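Local structure of lectin (Cicer arietinum, 3V6N) at residues I6-R14 with I64-A75; L29-V40 with Y216-I224. The protein agglutinates red blood cells and binds calcium and sodium ions in the central channel of a four-bladed beta-propeller of hemopexin fold. All blocks are in the same frame, centred on the assembly; numbering follows the deposited sequence.

Contact 1 lies near the centre of the molecule, where two neighbouring inner strands run alongside the metal-filled channel; contact 2 is only partly buried, its centre about 17 Å from that of the chain. Both reach the sheet that begins with strand 6-11: contact 1 sets that inner strand beside strand 66-69 of the next sheet, contact 2 uses the hairpin of strands 25-30 and 39-41. Backbone carbonyls converging on calcium and sodium dominate the chemistry of 6-14 with 64-75. In 29-40 with 216-224, an indole, a carboxylate and a serine do the joining together with the apolar side chains of L29 and V40, without any metal. The contact centres are 18 Å apart.

Contact 1. Residues I6-R14 with I64-A75; sequences INAAFRSSR and IDCSFDTEYNEA. With CA (calcium ion), chain D; NA (sodium ion), chain G.
With CG of N7 turned anti to the backbone N (chi1 -161°), the side chain runs beside that of D65 and folds OD1 back to the calcium ion, while CG of F10 is set between the backbone N and the carbonyl carbon (chi1 71°), which brings one ring face under CB of A75. N7 binds calcium twice, through its backbone O and, at 2.5 Å, through OD1, and O of D65 adds a third ligand at 2.4 Å from the ion. The carbonyl oxygens N7 O and D65 O are only 2.8 Å apart, a closeness that the shared cation makes tolerable. A water joins the amide ND2 of N7 to the carbonyl of I64. Two residues on, O of A9 and O of S67 both point at sodium, each 2.2 Å from it, and the hydroxyl of S67 adds a weak bond to the A9 carbonyl.

The methyl of A75 stands over the centre of the F10 ring in a CH-pi contact, 5° off the ring normal. Farther along, OD2 of D69 lies in the guanidinium plane of R11, the two groups nearly perpendicular, in a long salt bridge, 3.8 Å from NH2. A bridging water donates to OD2 but accepts only weakly from NE of R11; the D69 carboxylate has its stronger partner in Y88, and NH1 of R11 is bonded to the carbonyl of S179. OG of S13 closes the far end, giving a 2.7 Å hydrogen bond to OD1 of N73, almost in line with its C=O bond.

The backbone carbonyls of D121 and D174 complete the protein ligands of calcium, and those of A123 and A176 the ligands of sodium. Side-by-side inner strands that send carbonyls into an axial channel holding stacked cations are characteristic of the four-bladed hemopexin propeller.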
loop_
_atom_site.group_PDB
_atom_site.type_symbol
_atom_site.label_atom_id
_atom_site.label_comp_id
_atom_site.label_asym_id
_atom_site.label_seq_id
_atom_site.Cartn_x
_atom_site.Cartn_y
_atom_site.Cartn_z
ATOM N N ILE A 6 -18.976 10.610 4.159
ATOM C CA ILE A 6 -18.648 10.007 2.862
ATOM C C ILE A 6 -17.271 10.464 2.365
ATOM O O ILE A 6 -17.056 11.640 2.090
ATOM C CB ILE A 6 -19.730 10.293 1.796
ATOM C CG1 ILE A 6 -21.121 9.999 2.373
ATOM C CG2 ILE A 6 -19.460 9.467 0.537
ATOM C CD1 ILE A 6 -22.283 10.324 1.454
ATOM N N ASN A 7 -16.350 9.519 2.244
ATOM C CA ASN A 7 -14.991 9.815 1.816
ATOM C C ASN A 7 -14.776 9.508 0.322
ATOM O O ASN A 7 -13.849 10.034 -0.293
ATOM C CB ASN A 7 -14.007 9.029 2.689
ATOM C CG ASN A 7 -12.590 9.590 2.656
ATOM O OD1 ASN A 7 -12.316 10.635 2.053
ATOM N ND2 ASN A 7 -11.675 8.883 3.303
ATOM N N ALA A 8 -15.648 8.672 -0.251
ATOM C CA ALA A 8 -15.570 8.284 -1.675
ATOM C C ALA A 8 -16.876 7.694 -2.175
ATOM O O ALA A 8 -17.707 7.211 -1.391
ATOM C CB ALA A 8 -14.424 7.307 -1.937
ATOM N N ALA A 9 -17.034 7.706 -3.493
ATOM C CA ALA A 9 -18.244 7.200 -4.112
ATOM C C ALA A 9 -18.027 6.987 -5.595
ATOM O O ALA A 9 -17.178 7.652 -6.215
ATOM C CB ALA A 9 -19.405 8.154 -3.878
ATOM N N PHE A 10 -18.777 6.041 -6.155
ATOM C CA PHE A 10 -18.866 5.888 -7.604
ATOM C C PHE A 10 -20.252 5.392 -8.013
ATOM O O PHE A 10 -20.920 4.667 -7.268
ATOM C CB PHE A 10 -17.709 5.046 -8.187
ATOM C CG PHE A 10 -17.766 3.561 -7.862
ATOM C CD1 PHE A 10 -17.066 3.042 -6.768
ATOM C CD2 PHE A 10 -18.459 2.672 -8.690
ATOM C CE1 PHE A 10 -17.080 1.678 -6.494
ATOM C CE2 PHE A 10 -18.495 1.305 -8.400
ATOM C CZ PHE A 10 -17.798 0.806 -7.304
ATOM N N ARG A 11 -20.684 5.829 -9.184
ATOM C CA ARG A 11 -21.935 5.402 -9.779
ATOM C C ARG A 11 -21.797 3.952 -10.230
ATOM O O ARG A 11 -20.797 3.606 -10.854
ATOM C CB ARG A 11 -22.196 6.276 -11.011
ATOM C CG ARG A 11 -23.488 5.959 -11.737
ATOM C CD ARG A 11 -23.682 6.820 -12.969
ATOM N NE ARG A 11 -22.553 6.723 -13.894
ATOM C CZ ARG A 11 -22.328 7.595 -14.864
ATOM N NH1 ARG A 11 -23.155 8.634 -15.021
ATOM N NH2 ARG A 11 -21.272 7.449 -15.657
ATOM N N SER A 12 -22.780 3.113 -9.910
ATOM C CA SER A 12 -22.858 1.753 -10.469
ATOM C C SER A 12 -23.339 1.726 -11.921
ATOM O O SER A 12 -24.014 2.655 -12.384
ATOM C CB SER A 12 -23.813 0.895 -9.654
ATOM O OG SER A 12 -23.774 -0.460 -10.094
ATOM N N SER A 13 -23.010 0.646 -12.630
ATOM C CA SER A 13 -23.611 0.382 -13.953
ATOM C C SER A 13 -25.092 -0.017 -13.848
ATOM O O SER A 13 -25.828 0.069 -14.832
ATOM C CB SER A 13 -22.855 -0.714 -14.699
ATOM O OG SER A 13 -22.963 -1.940 -13.977
ATOM N N ARG A 14 -25.525 -0.479 -12.676
ATOM C CA ARG A 14 -26.962 -0.665 -12.422
ATOM C C ARG A 14 -27.675 0.700 -12.240
ATOM O O ARG A 14 -27.193 1.561 -11.487
ATOM C CB ARG A 14 -27.186 -1.545 -11.188
ATOM C CG ARG A 14 -26.500 -2.909 -11.261
ATOM C CD ARG A 14 -27.243 -3.772 -12.263
ATOM N NE ARG A 14 -26.634 -5.085 -12.454
ATOM C CZ ARG A 14 -27.034 -6.193 -11.843
ATOM N NH1 ARG A 14 -28.041 -6.163 -10.973
ATOM N NH2 ARG A 14 -26.417 -7.334 -12.113
ATOM N N ILE A 64 -11.366 3.209 1.254
ATOM C CA ILE A 64 -11.207 3.894 -0.028
ATOM C C ILE A 64 -11.499 5.383 0.145
ATOM O O ILE A 64 -12.552 5.748 0.706
ATOM C CB ILE A 64 -12.129 3.237 -1.082
ATOM C CG1 ILE A 64 -11.601 1.820 -1.388
ATOM C CG2 ILE A 64 -12.240 4.085 -2.348
ATOM C CD1 ILE A 64 -12.597 0.874 -2.035
ATOM N N ASP A 65 -10.583 6.232 -0.334
ATOM C CA ASP A 65 -10.711 7.683 -0.104
ATOM C C ASP A 65 -11.014 8.531 -1.363
ATOM O O ASP A 65 -11.234 9.753 -1.271
ATOM C CB ASP A 65 -9.522 8.236 0.716
ATOM C CG ASP A 65 -8.206 8.204 -0.049
ATOM O OD1 ASP A 65 -8.238 8.012 -1.290
ATOM O OD2 ASP A 65 -7.133 8.374 0.590
ATOM N N CYS A 66 -11.031 7.870 -2.524
ATOM C CA CYS A 66 -11.470 8.469 -3.773
ATOM C C CYS A 66 -11.817 7.350 -4.749
ATOM O O CYS A 66 -11.199 6.277 -4.715
ATOM C CB CYS A 66 -10.365 9.356 -4.379
ATOM S SG CYS A 66 -10.799 10.217 -5.924
ATOM N N SER A 67 -12.782 7.591 -5.629
ATOM C CA SER A 67 -13.003 6.660 -6.757
ATOM C C SER A 67 -13.889 7.195 -7.844
ATOM O O SER A 67 -14.568 8.231 -7.667
ATOM C CB SER A 67 -13.506 5.298 -6.299
ATOM O OG SER A 67 -14.639 5.420 -5.506
ATOM N N PHE A 68 -13.846 6.515 -8.985
ATOM C CA PHE A 68 -14.715 6.841 -10.114
ATOM C C PHE A 68 -14.985 5.642 -10.997
ATOM O O PHE A 68 -14.104 4.837 -11.243
ATOM C CB PHE A 68 -14.189 8.023 -10.966
ATOM C CG PHE A 68 -12.775 7.863 -11.507
ATOM C CD1 PHE A 68 -12.551 7.337 -12.772
ATOM C CD2 PHE A 68 -11.668 8.353 -10.792
ATOM C CE1 PHE A 68 -11.259 7.233 -13.287
ATOM C CE2 PHE A 68 -10.376 8.261 -11.303
ATOM C CZ PHE A 68 -10.169 7.700 -12.552
ATOM N N ASP A 69 -16.223 5.565 -11.461
ATOM C CA ASP A 69 -16.661 4.661 -12.514
ATOM C C ASP A 69 -15.901 4.956 -13.794
ATOM O O ASP A 69 -15.581 6.121 -14.095
ATOM C CB ASP A 69 -18.160 4.881 -12.765
ATOM C CG ASP A 69 -18.769 3.815 -13.663
ATOM O OD1 ASP A 69 -18.518 2.598 -13.430
ATOM O OD2 ASP A 69 -19.509 4.194 -14.601
ATOM N N THR A 70 -15.568 3.911 -14.540
ATOM C CA THR A 70 -14.978 4.131 -15.850
ATOM C C THR A 70 -16.002 3.724 -16.913
ATOM O O THR A 70 -16.754 4.561 -17.383
ATOM C CB THR A 70 -13.608 3.422 -16.048
ATOM O OG1 THR A 70 -13.734 2.009 -15.794
ATOM C CG2 THR A 70 -12.558 4.019 -15.130
ATOM N N GLU A 71 -16.017 2.442 -17.265
ATOM C CA GLU A 71 -16.969 1.871 -18.200
ATOM C C GLU A 71 -17.188 0.421 -17.793
ATOM O O GLU A 71 -16.359 -0.180 -17.100
ATOM C CB GLU A 71 -16.451 1.939 -19.650
ATOM C CG GLU A 71 -16.494 3.332 -20.291
ATOM C CD GLU A 71 -17.795 3.634 -21.018
ATOM O OE1 GLU A 71 -18.681 2.752 -21.072
ATOM O OE2 GLU A 71 -17.932 4.751 -21.573
ATOM N N TYR A 72 -18.309 -0.127 -18.243
ATOM C CA TYR A 72 -18.728 -1.468 -17.887
ATOM C C TYR A 72 -18.821 -1.575 -16.379
ATOM O O TYR A 72 -19.476 -0.747 -15.731
ATOM C CB TYR A 72 -17.800 -2.515 -18.507
ATOM C CG TYR A 72 -17.822 -2.399 -20.004
ATOM C CD1 TYR A 72 -16.767 -1.798 -20.696
ATOM C CD2 TYR A 72 -18.936 -2.831 -20.731
ATOM C CE1 TYR A 72 -16.804 -1.666 -22.076
ATOM C CE2 TYR A 72 -18.983 -2.706 -22.109
ATOM C CZ TYR A 72 -17.917 -2.125 -22.780
ATOM O OH TYR A 72 -17.976 -2.006 -24.155
ATOM N N ASN A 73 -18.158 -2.564 -15.816
ATOM C CA ASN A 73 -18.219 -2.745 -14.380
ATOM C C ASN A 73 -16.867 -2.466 -13.736
ATOM O O ASN A 73 -16.505 -3.112 -12.767
ATOM C CB ASN A 73 -18.670 -4.175 -14.074
ATOM C CG ASN A 73 -20.060 -4.465 -14.592
ATOM O OD1 ASN A 73 -20.937 -3.607 -14.546
ATOM N ND2 ASN A 73 -20.273 -5.686 -15.069
ATOM N N GLU A 74 -16.119 -1.518 -14.283
ATOM C CA GLU A 74 -14.785 -1.251 -13.771
ATOM C C GLU A 74 -14.688 0.138 -13.161
ATOM O O GLU A 74 -15.235 1.088 -13.704
ATOM C CB GLU A 74 -13.730 -1.482 -14.858
ATOM C CG GLU A 74 -13.770 -2.900 -15.435
ATOM C CD GLU A 74 -12.859 -3.077 -16.634
ATOM O OE1 GLU A 74 -12.002 -2.216 -16.881
ATOM O OE2 GLU A 74 -12.992 -4.097 -17.335
ATOM N N ALA A 75 -13.998 0.240 -12.026
ATOM C CA ALA A 75 -13.790 1.521 -11.331
ATOM C C ALA A 75 -12.343 1.692 -10.854
ATOM O O ALA A 75 -11.674 0.707 -10.555
ATOM C CB ALA A 75 -14.734 1.617 -10.148
HETATM CA CA CA D . -12.158 11.670 -0.230
HETATM NA NA NA G . -16.254 9.502 -7.000
HETATM O O HOH W 1 -12.681 6.031 3.442
HETATM O O HOH W 2 -22.059 3.706 -14.204
HETATM O O HOH W 3 -11.560 13.549 1.076
HETATM O O HOH W 4 -9.633 11.571 -0.113
#

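Contact 2. Residues L29-V40 with Y216-I224; sequences LDYAPGTSNDKV and YWPSLRGII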
loop_
_atom_site.group_PDB
_atom_site.type_symbol
_atom_site.label_atom_id
_atom_site.label_comp_id
_atom_site.label_asym_id
_atom_site.label_seq_id
_atom_site.Cartn_x
_atom_site.Cartn_y
_atom_site.Cartn_z
ATOM N N LEU A 29 -26.246 1.971 -2.306
ATOM C CA LEU A 29 -27.478 2.736 -2.186
ATOM C C LEU A 29 -28.270 2.766 -3.506
ATOM O O LEU A 29 -27.675 2.928 -4.578
ATOM C CB LEU A 29 -27.165 4.173 -1.729
ATOM C CG LEU A 29 -28.329 5.120 -1.407
ATOM C CD1 LEU A 29 -28.984 4.795 -0.072
ATOM C CD2 LEU A 29 -27.829 6.550 -1.405
ATOM N N ASP A 30 -29.593 2.570 -3.408
ATOM C CA ASP A 30 -30.534 2.999 -4.443
ATOM C C ASP A 30 -30.828 4.448 -4.114
ATOM O O ASP A 30 -31.530 4.736 -3.167
ATOM C CB ASP A 30 -31.840 2.196 -4.386
ATOM C CG ASP A 30 -32.842 2.602 -5.478
ATOM O OD1 ASP A 30 -32.875 3.774 -5.938
ATOM O OD2 ASP A 30 -33.614 1.724 -5.889
ATOM N N TYR A 31 -30.269 5.369 -4.883
ATOM C CA TYR A 31 -30.288 6.773 -4.460
ATOM C C TYR A 31 -31.488 7.570 -4.973
ATOM O O TYR A 31 -31.604 8.755 -4.662
ATOM C CB TYR A 31 -28.953 7.460 -4.768
ATOM C CG TYR A 31 -28.617 7.595 -6.235
ATOM C CD1 TYR A 31 -27.938 6.575 -6.914
ATOM C CD2 TYR A 31 -28.958 8.747 -6.937
ATOM C CE1 TYR A 31 -27.628 6.698 -8.249
ATOM C CE2 TYR A 31 -28.651 8.880 -8.269
ATOM C CZ TYR A 31 -27.981 7.863 -8.918
ATOM O OH TYR A 31 -27.667 8.018 -10.241
ATOM N N ALA A 32 -32.379 6.909 -5.717
ATOM C CA ALA A 32 -33.690 7.455 -6.110
ATOM C C ALA A 32 -33.695 8.953 -6.507
ATOM O O ALA A 32 -34.264 9.801 -5.804
ATOM C CB ALA A 32 -34.708 7.177 -5.018
ATOM N N PRO A 33 -33.046 9.281 -7.640
ATOM C CA PRO A 33 -32.979 10.667 -8.131
ATOM C C PRO A 33 -34.340 11.294 -8.508
ATOM O O PRO A 33 -34.453 12.527 -8.534
ATOM C CB PRO A 33 -32.087 10.551 -9.377
ATOM C CG PRO A 33 -32.232 9.118 -9.815
ATOM C CD PRO A 33 -32.313 8.350 -8.520
ATOM N N GLY A 34 -35.353 10.476 -8.798
ATOM C CA GLY A 34 -36.651 11.010 -9.255
ATOM C C GLY A 34 -37.849 10.617 -8.403
ATOM O O GLY A 34 -38.986 10.916 -8.742
ATOM N N THR A 35 -37.565 9.987 -7.271
ATOM C CA THR A 35 -38.543 9.313 -6.438
ATOM C C THR A 35 -38.104 9.512 -4.971
ATOM O O THR A 35 -36.933 9.800 -4.706
ATOM C CB THR A 35 -38.554 7.819 -6.858
ATOM O OG1 THR A 35 -39.582 7.587 -7.841
ATOM C CG2 THR A 35 -38.723 6.905 -5.718
ATOM N N SER A 36 -39.030 9.359 -4.026
ATOM C CA SER A 36 -38.674 9.438 -2.608
ATOM C C SER A 36 -38.408 8.072 -1.951
ATOM O O SER A 36 -38.359 7.965 -0.724
ATOM C CB SER A 36 -39.735 10.227 -1.831
ATOM O OG SER A 36 -40.990 9.563 -1.887
ATOM N N ASN A 37 -38.213 7.037 -2.768
ATOM C CA ASN A 37 -37.950 5.684 -2.264
ATOM C C ASN A 37 -36.477 5.242 -2.301
ATOM O O ASN A 37 -36.157 4.160 -2.793
ATOM C CB ASN A 37 -38.827 4.661 -2.988
ATOM C CG ASN A 37 -40.301 4.909 -2.762
ATOM O OD1 ASN A 37 -41.016 5.318 -3.676
ATOM N ND2 ASN A 37 -40.760 4.692 -1.530
ATOM N N ASP A 38 -35.591 6.073 -1.764
ATOM C CA ASP A 38 -34.184 5.680 -1.587
ATOM C C ASP A 38 -34.101 4.531 -0.590
ATOM O O ASP A 38 -34.896 4.459 0.344
ATOM C CB ASP A 38 -33.337 6.855 -1.095
ATOM C CG ASP A 38 -33.825 7.413 0.223
ATOM O OD1 ASP A 38 -34.997 7.788 0.315
ATOM O OD2 ASP A 38 -33.033 7.486 1.170
ATOM N N LYS A 39 -33.161 3.619 -0.808
ATOM C CA LYS A 39 -32.994 2.480 0.091
ATOM C C LYS A 39 -31.590 1.900 0.050
ATOM O O LYS A 39 -30.954 1.836 -1.005
ATOM C CB LYS A 39 -34.033 1.382 -0.174
ATOM C CG LYS A 39 -34.209 0.973 -1.624
ATOM C CD LYS A 39 -34.996 -0.335 -1.715
ATOM C CE LYS A 39 -35.290 -0.697 -3.172
ATOM N NZ LYS A 39 -35.227 -2.167 -3.443
ATOM N N VAL A 40 -31.127 1.478 1.217
ATOM C CA VAL A 40 -29.831 0.831 1.371
ATOM C C VAL A 40 -29.991 -0.603 0.910
ATOM O O VAL A 40 -30.749 -1.365 1.511
ATOM C CB VAL A 40 -29.361 0.870 2.840
ATOM C CG1 VAL A 40 -28.108 0.010 3.035
ATOM C CG2 VAL A 40 -29.118 2.314 3.270
ATOM N N TYR A 216 -32.040 14.455 2.053
ATOM C CA TYR A 216 -32.205 13.921 0.694
ATOM C C TYR A 216 -32.238 12.383 0.680
ATOM O O TYR A 216 -32.972 11.783 -0.116
ATOM C CB TYR A 216 -31.083 14.457 -0.198
ATOM C CG TYR A 216 -31.194 14.161 -1.689
ATOM C CD1 TYR A 216 -32.080 14.865 -2.492
ATOM C CD2 TYR A 216 -30.362 13.217 -2.299
ATOM C CE1 TYR A 216 -32.159 14.634 -3.860
ATOM C CE2 TYR A 216 -30.446 12.959 -3.664
ATOM C CZ TYR A 216 -31.347 13.677 -4.438
ATOM O OH TYR A 216 -31.440 13.459 -5.785
ATOM N N TRP A 217 -31.444 11.760 1.553
ATOM C CA TRP A 217 -31.451 10.320 1.733
ATOM C C TRP A 217 -31.721 9.911 3.172
ATOM O O TRP A 217 -30.776 9.555 3.904
ATOM C CB TRP A 217 -30.138 9.701 1.257
ATOM C CG TRP A 217 -29.874 9.845 -0.222
ATOM C CD1 TRP A 217 -30.751 9.585 -1.273
ATOM C CD2 TRP A 217 -28.620 10.265 -0.866
ATOM N NE1 TRP A 217 -30.155 9.829 -2.480
ATOM C CE2 TRP A 217 -28.871 10.224 -2.312
ATOM C CE3 TRP A 217 -27.361 10.653 -0.405
ATOM C CZ2 TRP A 217 -27.898 10.584 -3.241
ATOM C CZ3 TRP A 217 -26.381 10.994 -1.351
ATOM C CH2 TRP A 217 -26.650 10.974 -2.732
ATOM N N PRO A 218 -33.012 9.932 3.598
ATOM C CA PRO A 218 -33.361 9.464 4.942
ATOM C C PRO A 218 -32.936 8.025 5.244
ATOM O O PRO A 218 -32.750 7.679 6.413
ATOM C CB PRO A 218 -34.897 9.591 4.971
ATOM C CG PRO A 218 -35.189 10.711 4.026
ATOM C CD PRO A 218 -34.175 10.537 2.918
ATOM N N SER A 219 -32.796 7.194 4.210
ATOM C CA SER A 219 -32.363 5.806 4.392
ATOM C C SER A 219 -30.951 5.686 4.997
ATOM O O SER A 219 -30.565 4.615 5.454
ATOM C CB SER A 219 -32.448 5.023 3.072
ATOM O OG SER A 219 -31.491 5.481 2.118
ATOM N N LEU A 220 -30.193 6.780 4.992
ATOM C CA LEU A 220 -28.876 6.820 5.630
ATOM C C LEU A 220 -28.888 7.239 7.108
ATOM O O LEU A 220 -27.820 7.368 7.724
ATOM C CB LEU A 220 -27.926 7.740 4.857
ATOM C CG LEU A 220 -27.506 7.390 3.420
ATOM C CD1 LEU A 220 -26.616 8.506 2.876
ATOM C CD2 LEU A 220 -26.825 6.021 3.327
ATOM N N ARG A 221 -30.074 7.473 7.675
ATOM C CA ARG A 221 -30.176 7.843 9.096
ATOM C C ARG A 221 -29.628 6.747 10.010
ATOM O O ARG A 221 -30.097 5.607 9.973
ATOM C CB ARG A 221 -31.616 8.210 9.475
ATOM C CG ARG A 221 -32.025 9.577 8.944
ATOM C CD ARG A 221 -33.508 9.869 9.110
ATOM N NE ARG A 221 -33.985 10.738 8.033
ATOM C CZ ARG A 221 -33.858 12.064 7.992
ATOM N NH1 ARG A 221 -33.263 12.729 8.979
ATOM N NH2 ARG A 221 -34.335 12.737 6.953
ATOM N N GLY A 222 -28.616 7.097 10.804
ATOM C CA GLY A 222 -27.969 6.145 11.709
ATOM C C GLY A 222 -26.775 5.430 11.105
ATOM O O GLY A 222 -26.110 4.638 11.776
ATOM N N ILE A 223 -26.505 5.705 9.833
ATOM C CA ILE A 223 -25.321 5.173 9.159
ATOM C C ILE A 223 -24.243 6.259 9.095
ATOM O O ILE A 223 -23.078 6.010 9.415
ATOM C CB ILE A 223 -25.670 4.626 7.747
ATOM C CG1 ILE A 223 -26.653 3.454 7.865
ATOM C CG2 ILE A 223 -24.408 4.215 6.998
ATOM C CD1 ILE A 223 -27.104 2.858 6.548
ATOM N N ILE A 224 -24.632 7.456 8.664
ATOM C CA ILE A 224 -23.750 8.614 8.750
ATOM C C ILE A 224 -24.352 9.646 9.702
ATOM O O ILE A 224 -25.580 9.762 9.781
ATOM C CB ILE A 224 -23.440 9.267 7.373
ATOM C CG1 ILE A 224 -24.667 9.975 6.778
ATOM C CG2 ILE A 224 -22.851 8.252 6.405
ATOM C CD1 ILE A 224 -24.316 11.152 5.886
HETATM O O HOH W 5 -33.141 14.369 -7.363
#
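Strands 29-30 and 39-40, paired through the backbone bonds D30 N to K39 O and K39 N to D30 O, face the short 3-10 turn 218-220 that follows helix 213-216, with K39 and S219 as the nearest backbone neighbours. W217 fills the junction. CD2 of L29 stands over the five-membered ring of its indole, 3.9 Å from the ring centroid, in a CH-pi contact, and CD2 of Y216 lies over the opposite face, offset toward the rim. At the edge, NE1 of W217 donates a 2.8 Å hydrogen bond to O of Y31, meeting a lone pair in the carbonyl plane; this fixes the rotation of the buried indole and satisfies its N-H. CB of Y31 packs against CZ2 of W217 at 3.6 Å.

CG of D38 sits between the backbone N and the carbonyl carbon (chi1 59°), which turns the carboxylate to the 3-10 turn, where a single oxygen, OD2, takes two bonds. OG of S219 donates at 2.7 Å and N of S219 at 3.1 Å, both reaching OD2 from the same face of the carboxylate. The first bond rises well above that plane; the second comes in on the syn side. Beyond them, CG2 of V40 rests 3.9 Å from CD1 of I223, continuing the apolar seam. The hydroxyl of Y216 is hydrogen-bonded to Y186.

The contact thus joins the outer hairpin of the first sheet to the chain leaving the last blade, a seam between first and last blades characteristic of a closed beta-propeller.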